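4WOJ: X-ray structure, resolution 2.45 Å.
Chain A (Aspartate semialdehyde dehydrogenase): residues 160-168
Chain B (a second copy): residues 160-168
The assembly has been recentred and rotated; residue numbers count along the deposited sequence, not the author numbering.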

# COMPACT_ATOMS: atom_id res chain seq x y z
N GLU A 160 -14.82 13.33 -12.89
CA GLU A 160 -14.58 12.91 -14.27
C GLU A 160 -13.98 11.53 -14.32
O GLU A 160 -14.39 10.73 -15.14
N TRP A 161 -12.95 11.29 -13.50
CA TRP A 161 -12.42 9.94 -13.25
C TRP A 161 -11.68 9.77 -11.92
O TRP A 161 -11.36 10.75 -11.26
N VAL A 162 -11.44 8.51 -11.56
CA VAL A 162 -10.76 8.12 -10.31
C VAL A 162 -9.68 7.05 -10.47
O VAL A 162 -9.96 5.96 -10.87
N ASN A 163 -8.44 7.39 -10.18
CA ASN A 163 -7.41 6.38 -9.96
C ASN A 163 -7.47 5.99 -8.51
O ASN A 163 -7.37 6.87 -7.64
N SER A 164 -7.63 4.70 -8.23
CA SER A 164 -7.43 4.17 -6.87
C SER A 164 -6.29 3.13 -6.76
O SER A 164 -6.23 2.19 -7.54
N SER A 165 -5.43 3.29 -5.75
CA SER A 165 -4.43 2.30 -5.38
C SER A 165 -4.79 1.78 -4.00
O SER A 165 -4.82 2.52 -3.04
N THR A 166 -5.13 0.51 -3.91
CA THR A 166 -5.68 0.02 -2.66
C THR A 166 -4.61 -0.72 -1.87
O THR A 166 -3.59 -1.17 -2.42
N TYR A 167 -4.88 -0.77 -0.59
CA TYR A 167 -4.05 -1.38 0.42
C TYR A 167 -5.09 -2.20 1.16
O TYR A 167 -5.71 -1.73 2.13
N GLN A 168 -5.37 -3.39 0.63
CA GLN A 168 -6.49 -4.22 1.09
C GLN A 168 -6.16 -5.25 2.13
O GLN A 168 -5.19 -5.96 2.03
N GLU B 160 4.66 12.55 -19.48
CA GLU B 160 4.05 13.87 -19.25
C GLU B 160 3.87 14.11 -17.75
O GLU B 160 4.19 15.18 -17.28
N TRP B 161 3.30 13.12 -17.04
CA TRP B 161 3.34 13.07 -15.57
C TRP B 161 3.23 11.67 -14.96
O TRP B 161 2.89 10.74 -15.64
N VAL B 162 3.48 11.59 -13.64
CA VAL B 162 3.40 10.34 -12.86
C VAL B 162 2.66 10.48 -11.53
O VAL B 162 3.08 11.24 -10.67
N ASN B 163 1.57 9.74 -11.36
CA ASN B 163 1.02 9.54 -10.03
C ASN B 163 1.68 8.32 -9.42
O ASN B 163 1.67 7.26 -10.07
N SER B 164 2.28 8.47 -8.23
CA SER B 164 2.77 7.33 -7.46
C SER B 164 2.10 7.21 -6.09
O SER B 164 2.01 8.18 -5.35
N SER B 165 1.62 6.02 -5.78
CA SER B 165 1.16 5.66 -4.43
C SER B 165 2.15 4.62 -3.87
O SER B 165 2.30 3.57 -4.43
N THR B 166 2.82 4.94 -2.78
CA THR B 166 3.88 4.13 -2.31
C THR B 166 3.46 3.31 -1.11
O THR B 166 2.47 3.60 -0.45
N TYR B 167 4.21 2.24 -0.94
CA TYR B 167 3.98 1.22 0.05
C TYR B 167 5.38 1.04 0.54
O TYR B 167 6.13 0.23 0.03
N GLN B 168 5.79 1.93 1.42
CA GLN B 168 7.15 2.07 1.85
C GLN B 168 7.56 1.32 3.11
O GLN B 168 6.88 1.37 4.13

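When two copies of one strand run nearly parallel and in register, like residues meet like and contacts come singly between counterparts or in matched pairs. The 161-167 strands of this aspartate semialdehyde dehydrogenase illustrate the principle. Their directions differ by 5° and their axes approach to 8.5 Å, too far for backbone pairing, so side chains bridge the gap. Alternation selects them: Trp A161, Asn A163 and Ser A165, like their chain B counterparts, point toward the partner strand, whereas Ser A164 and Thr A166 and theirs point away.

Tyr A167 and Tyr B167, both with chi1 m, leave their backbones sideways, but their ends come nearer the opposing strand. The rings form an offset stack, with centroids 4.0 Å apart and planes inclined by 18°; CE2 of Tyr A167 comes within 3.4 Å of CD2 of Tyr B167. Farther along, Trp A161 and Trp B161, in the p rotamer, meet more loosely and obliquely, CH2 to CH2 at 4.5 Å.

The shortest polar links use the same tyrosines. With its hydroxyl held over the partner ring, each phenol meets a backbone acceptor: Tyr A167 OH donates to Thr B166 O, and Tyr B167 OH to Thr A166 O, both very short at 2.5 Å. Thus a threonine whose side chain points away still contributes its carbonyl. Between these aromatic pairs, Ser A165 OG and Ser B165 OG, both chi1 m, share a weak hydrogen bond of 3.3 Å. The t-rotamer asparagines merely approach, Asn A163 ND2 lying 3.9 Å from Asn B163 ND2, while their OD1 atoms are satisfied elsewhere in the structure.

Within each stretch, the p-rotamer threonine bonds locally: OG1 of Thr A166 reaches OE1 of Gln A168 at 2.7 Å, and OG1 of Thr B166 reaches OE1 of Gln B168 at 2.6 Å.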

# COMPACT_ATOMS: atom_id res chain seq x y z
CB GLU A 160 -13.65 13.92 -15.01
CG GLU A 160 -13.66 13.79 -16.54
CD GLU A 160 -12.90 14.90 -17.25
OE1 GLU A 160 -13.22 16.11 -17.05
OE2 GLU A 160 -11.99 14.59 -18.04
CB TRP A 161 -11.54 9.42 -14.39
CG TRP A 161 -10.32 10.18 -14.80
CD1 TRP A 161 -10.12 10.78 -16.01
CD2 TRP A 161 -9.08 10.35 -14.08
NE1 TRP A 161 -8.87 11.34 -16.08
CE2 TRP A 161 -8.21 11.11 -14.91
CE3 TRP A 161 -8.64 9.98 -12.79
CZ2 TRP A 161 -6.94 11.48 -14.52
CZ3 TRP A 161 -7.37 10.34 -12.41
CH2 TRP A 161 -6.52 11.08 -13.27
CB VAL A 162 -11.76 7.51 -9.29
CG1 VAL A 162 -11.08 7.31 -7.94
CG2 VAL A 162 -13.00 8.38 -9.15
CB ASN A 163 -6.04 6.93 -10.26
CG ASN A 163 -4.98 5.86 -10.32
OD1 ASN A 163 -4.91 5.11 -11.29
ND2 ASN A 163 -4.18 5.75 -9.26
CB SER A 164 -8.71 3.53 -6.33
OG SER A 164 -8.45 2.78 -5.13
CB SER A 165 -3.01 2.90 -5.36
OG SER A 165 -2.62 3.41 -6.63
CB THR A 166 -6.87 -0.92 -2.86
OG1 THR A 166 -6.38 -2.21 -3.24
CG2 THR A 166 -7.80 -0.36 -3.93
CB TYR A 167 -3.48 -0.31 1.36
CG TYR A 167 -2.58 0.78 0.77
CD1 TYR A 167 -3.06 1.73 -0.13
CD2 TYR A 167 -1.24 0.86 1.14
CE1 TYR A 167 -2.22 2.72 -0.66
CE2 TYR A 167 -0.40 1.83 0.61
CZ TYR A 167 -0.89 2.77 -0.29
OH TYR A 167 0.00 3.73 -0.79
CB GLN A 168 -7.07 -4.94 -0.08
CG GLN A 168 -7.80 -3.98 -0.98
CD GLN A 168 -8.36 -4.64 -2.19
OE1 GLN A 168 -8.12 -4.21 -3.32
NE2 GLN A 168 -9.15 -5.70 -1.97
CB GLU B 160 2.68 13.98 -19.95
CG GLU B 160 2.17 15.42 -20.08
CD GLU B 160 0.93 15.56 -20.95
OE1 GLU B 160 0.93 15.14 -22.13
OE2 GLU B 160 -0.08 16.10 -20.47
CB TRP B 161 2.33 13.99 -14.91
CG TRP B 161 0.88 13.82 -15.24
CD1 TRP B 161 0.11 14.74 -15.91
CD2 TRP B 161 -0.01 12.75 -14.85
NE1 TRP B 161 -1.17 14.30 -15.98
CE2 TRP B 161 -1.28 13.09 -15.35
CE3 TRP B 161 0.15 11.54 -14.15
CZ2 TRP B 161 -2.40 12.27 -15.18
CZ3 TRP B 161 -0.95 10.71 -13.98
CH2 TRP B 161 -2.22 11.08 -14.50
CB VAL B 162 4.82 9.85 -12.47
CG1 VAL B 162 4.74 8.49 -11.83
CG2 VAL B 162 5.75 9.84 -13.68
CB ASN B 163 -0.46 9.29 -10.08
CG ASN B 163 -1.09 9.31 -8.70
OD1 ASN B 163 -1.39 10.38 -8.19
ND2 ASN B 163 -1.33 8.14 -8.12
CB SER B 164 4.27 7.40 -7.26
OG SER B 164 4.72 6.44 -6.29
CB SER B 165 -0.24 5.04 -4.46
OG SER B 165 -1.22 5.91 -5.02
CB THR B 166 5.12 4.91 -1.92
OG1 THR B 166 4.93 5.48 -0.63
CG2 THR B 166 5.42 6.01 -2.94
CB TYR B 167 3.49 -0.06 -0.59
CG TYR B 167 2.15 -0.04 -1.37
CD1 TYR B 167 1.99 0.63 -2.57
CD2 TYR B 167 1.07 -0.78 -0.91
CE1 TYR B 167 0.76 0.62 -3.27
CE2 TYR B 167 -0.15 -0.82 -1.58
CZ TYR B 167 -0.30 -0.11 -2.77
OH TYR B 167 -1.54 -0.16 -3.37
CB GLN B 168 7.44 3.52 2.12
CG GLN B 168 7.49 4.27 0.83
CD GLN B 168 7.75 5.72 1.06
OE1 GLN B 168 7.01 6.59 0.55
NE2 GLN B 168 8.83 6.03 1.80